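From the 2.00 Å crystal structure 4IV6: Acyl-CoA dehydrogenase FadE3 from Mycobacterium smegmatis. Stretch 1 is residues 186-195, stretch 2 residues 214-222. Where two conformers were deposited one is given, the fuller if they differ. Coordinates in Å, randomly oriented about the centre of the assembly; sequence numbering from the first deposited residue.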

# COMPACT_ATOMS: atom_id res chain seq x y z
N ILE B 186 28.10 21.06 -20.33
CA ILE B 186 26.86 21.37 -21.01
C ILE B 186 27.15 22.41 -22.09
O ILE B 186 27.81 23.41 -21.83
N LEU B 187 26.68 22.14 -23.30
CA LEU B 187 26.83 23.06 -24.42
C LEU B 187 25.46 23.51 -24.86
O LEU B 187 24.50 22.72 -24.86
N LEU B 188 25.35 24.80 -25.21
CA LEU B 188 24.12 25.36 -25.72
C LEU B 188 24.18 25.24 -27.24
O LEU B 188 24.86 25.99 -27.88
N VAL B 189 23.46 24.29 -27.79
CA VAL B 189 23.55 23.90 -29.19
C VAL B 189 22.33 24.38 -29.97
O VAL B 189 21.19 24.04 -29.64
N GLU B 190 22.58 25.15 -31.02
CA GLU B 190 21.56 25.50 -31.97
C GLU B 190 21.40 24.41 -33.05
O GLU B 190 22.18 23.46 -33.13
N LYS B 191 20.38 24.56 -33.88
CA LYS B 191 20.08 23.61 -34.95
C LYS B 191 21.08 23.73 -36.13
O LYS B 191 20.76 24.25 -37.19
N VAL B 192 22.30 23.23 -35.92
CA VAL B 192 23.38 23.31 -36.88
C VAL B 192 23.42 22.08 -37.81
O VAL B 192 22.80 21.05 -37.51
N PRO B 193 24.13 22.19 -38.94
CA PRO B 193 24.30 21.04 -39.80
C PRO B 193 24.89 19.87 -39.02
O PRO B 193 25.80 20.06 -38.22
N GLY B 194 24.32 18.69 -39.16
CA GLY B 194 24.81 17.52 -38.44
C GLY B 194 23.97 17.19 -37.20
O GLY B 194 24.18 16.16 -36.57
N PHE B 195 23.05 18.08 -36.83
CA PHE B 195 22.19 17.86 -35.66
C PHE B 195 20.82 17.46 -36.22
O PHE B 195 20.07 18.31 -36.70
N LEU B 214 17.65 12.28 -31.04
CA LEU B 214 18.60 13.19 -31.63
C LEU B 214 19.88 12.45 -32.04
O LEU B 214 20.44 11.68 -31.26
N ASN B 215 20.39 12.76 -33.23
CA ASN B 215 21.63 12.18 -33.72
C ASN B 215 22.56 13.28 -34.19
O ASN B 215 22.16 14.09 -35.00
N PHE B 216 23.77 13.30 -33.63
CA PHE B 216 24.80 14.26 -33.97
C PHE B 216 25.90 13.56 -34.77
O PHE B 216 26.51 12.57 -34.31
N THR B 217 26.11 14.05 -35.99
CA THR B 217 27.18 13.58 -36.88
C THR B 217 28.05 14.75 -37.24
O THR B 217 27.64 15.62 -37.98
N ASP B 218 29.28 14.76 -36.73
CA ASP B 218 30.28 15.78 -37.09
C ASP B 218 29.66 17.18 -36.96
O ASP B 218 29.89 18.06 -37.81
N ALA B 219 28.91 17.39 -35.89
CA ALA B 219 28.11 18.63 -35.74
C ALA B 219 28.97 19.69 -35.07
O ALA B 219 29.35 19.56 -33.89
N ARG B 220 29.26 20.75 -35.82
CA ARG B 220 30.17 21.80 -35.38
C ARG B 220 29.43 22.96 -34.72
O ARG B 220 28.52 23.52 -35.30
N VAL B 221 29.83 23.30 -33.50
CA VAL B 221 29.34 24.50 -32.83
C VAL B 221 30.56 25.27 -32.34
O VAL B 221 31.59 24.69 -32.10
N PRO B 222 30.45 26.59 -32.21
CA PRO B 222 31.59 27.31 -31.71
C PRO B 222 31.85 27.00 -30.23
O PRO B 222 30.92 26.62 -29.49

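The most unusual feature of this contact is a residue with no side chain at its tightest point. Gly-194 lies so close to the corner of stretch 2 that its CA is 4.4 Å from the CA of Ala-219. A CB here would point toward the other stretch and fall 2.5 Å from Thr-217 O, a clash. Its backbone angles (phi 100°, psi -9°), in the third position of a type II turn from Val-192 to Phe-195, would also jam a CB against the preceding carbonyl. Both demands call for glycine. The turn is closed by Phe-195 N donating to Val-192 O at 3.1 Å.

With the backbones this close, Gly-194 O accepts the direct hydrogen bond between the stretches, from Thr-217 N (2.9 Å, nearly straight at 168°). The same oxygen receives a CA-H...O contact from Phe-216 CA at 3.3 Å. Elsewhere along the contact, a water provides a second polar link, donating to Pro-193 O at 2.8 Å and accepting from Arg-220 N at 3.1 Å.

Phe-195 and Phe-216 form an antiparallel, non-hydrogen-bonded pair, so their side chains emerge on the same face of the sheet. Their chi1 values differ, t (177°) for Phe-195 and m (-61°) for Phe-216, and the rings meet obliquely, with centroids 4.5 Å apart and planes at 34°. Phe-216 CE1 lies over one face of the Phe-195 ring, 3.5 Å from Phe-195 CG. Flat, wide and apolar, the two rings fill this buried space well. Leu-214, an m,t rotamer pointing toward stretch 1, extends the patch by bringing CD1 to 3.9 Å from Phe-195 CE1.

The remaining apolar packing is aliphatic. Val-221 (m) points toward stretch 1 and touches three residues: its CG1 is 4.0 Å from Val-192 CG2 and 4.1 Å from Val-189 CG1, while its CG2 is 4.3 Å from Leu-187 CD1. A branched beta carbon suits this place, since its two methyls reach different neighbours. Val-189 (t) points sideways, yet its CG1 also comes within 4.4 Å of Phe-216 CE1, connecting the aliphatic group to the aromatic pair. Val-192 (m) points toward stretch 2, setting CG2 at 3.7 Å from Arg-220 O and 4.3 Å from Ala-219 CB. Ala-219 points toward stretch 1, and its single methyl fits against the turn, with CB 3.9 Å from Gly-194 O.

At the exposed margin, the end of Arg-220 leads away from stretch 1, and its NH2 forms a salt bridge with Asp-218 OD1 at 3.5 Å.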

# COMPACT_ATOMS: atom_id res chain seq x y z
CB ILE B 186 25.82 21.89 -20.03
CG1 ILE B 186 25.40 20.76 -19.06
CG2 ILE B 186 24.62 22.45 -20.77
CD1 ILE B 186 24.52 21.26 -17.91
CB LEU B 187 27.54 22.39 -25.61
CG LEU B 187 28.93 21.72 -25.44
CD1 LEU B 187 29.49 21.33 -26.81
CD2 LEU B 187 29.92 22.59 -24.72
CB LEU B 188 24.00 26.84 -25.31
CG LEU B 188 24.16 27.09 -23.81
CD1 LEU B 188 24.19 28.56 -23.50
CD2 LEU B 188 23.04 26.42 -23.08
CB VAL B 189 23.60 22.36 -29.27
CG1 VAL B 189 23.70 21.88 -30.71
CG2 VAL B 189 24.79 21.88 -28.45
CB GLU B 190 21.89 26.86 -32.63
CG GLU B 190 22.12 27.96 -31.61
CD GLU B 190 22.38 29.32 -32.23
OE1 GLU B 190 22.49 29.44 -33.47
OE2 GLU B 190 22.47 30.28 -31.49
CB LYS B 191 18.64 23.78 -35.42
CG LYS B 191 17.57 23.45 -34.37
CD LYS B 191 17.50 21.97 -34.08
CE LYS B 191 16.67 21.63 -32.85
NZ LYS B 191 15.22 21.87 -33.07
CB VAL B 192 24.73 23.44 -36.15
CG1 VAL B 192 24.70 24.68 -35.27
CG2 VAL B 192 25.02 22.20 -35.31
CB PRO B 193 25.25 21.56 -40.91
CG PRO B 193 24.92 23.02 -40.99
CD PRO B 193 24.70 23.42 -39.54
CB PHE B 195 22.12 19.17 -34.84
CG PHE B 195 21.21 19.13 -33.64
CD1 PHE B 195 20.41 18.04 -33.33
CD2 PHE B 195 21.11 20.26 -32.86
CE1 PHE B 195 19.56 18.06 -32.24
CE2 PHE B 195 20.28 20.29 -31.76
CZ PHE B 195 19.50 19.19 -31.45
CB LEU B 214 19.03 14.25 -30.64
CG LEU B 214 17.99 14.97 -29.79
CD1 LEU B 214 18.68 16.05 -28.98
CD2 LEU B 214 16.87 15.54 -30.63
CB ASN B 215 21.30 11.20 -34.84
CG ASN B 215 20.80 9.89 -34.29
OD1 ASN B 215 21.59 9.09 -33.80
ND2 ASN B 215 19.51 9.66 -34.36
CB PHE B 216 25.41 14.83 -32.71
CG PHE B 216 24.42 15.55 -31.86
CD1 PHE B 216 24.16 16.89 -32.07
CD2 PHE B 216 23.74 14.89 -30.89
CE1 PHE B 216 23.26 17.58 -31.29
CE2 PHE B 216 22.80 15.55 -30.10
CZ PHE B 216 22.57 16.90 -30.31
CB THR B 217 26.56 13.00 -38.15
OG1 THR B 217 25.56 12.04 -37.78
CG2 THR B 217 27.61 12.34 -39.00
CB ASP B 218 30.78 15.53 -38.52
CG ASP B 218 32.05 16.32 -38.88
OD1 ASP B 218 33.00 16.31 -38.09
OD2 ASP B 218 32.07 16.90 -39.97
CB ALA B 219 26.87 18.38 -34.91
CB ARG B 220 30.95 22.34 -36.58
CG ARG B 220 31.65 21.27 -37.41
CD ARG B 220 32.59 21.92 -38.42
NE ARG B 220 33.95 21.82 -37.94
CZ ARG B 220 34.63 20.68 -37.97
NH1 ARG B 220 35.86 20.64 -37.50
NH2 ARG B 220 34.06 19.58 -38.48
CB VAL B 221 28.41 24.17 -31.65
CG1 VAL B 221 27.22 23.37 -32.13
CG2 VAL B 221 29.15 23.43 -30.54
CB PRO B 222 31.23 28.78 -31.93
CG PRO B 222 29.77 28.82 -32.17
CD PRO B 222 29.32 27.45 -32.57
O HOH W 1 27.60 22.13 -38.02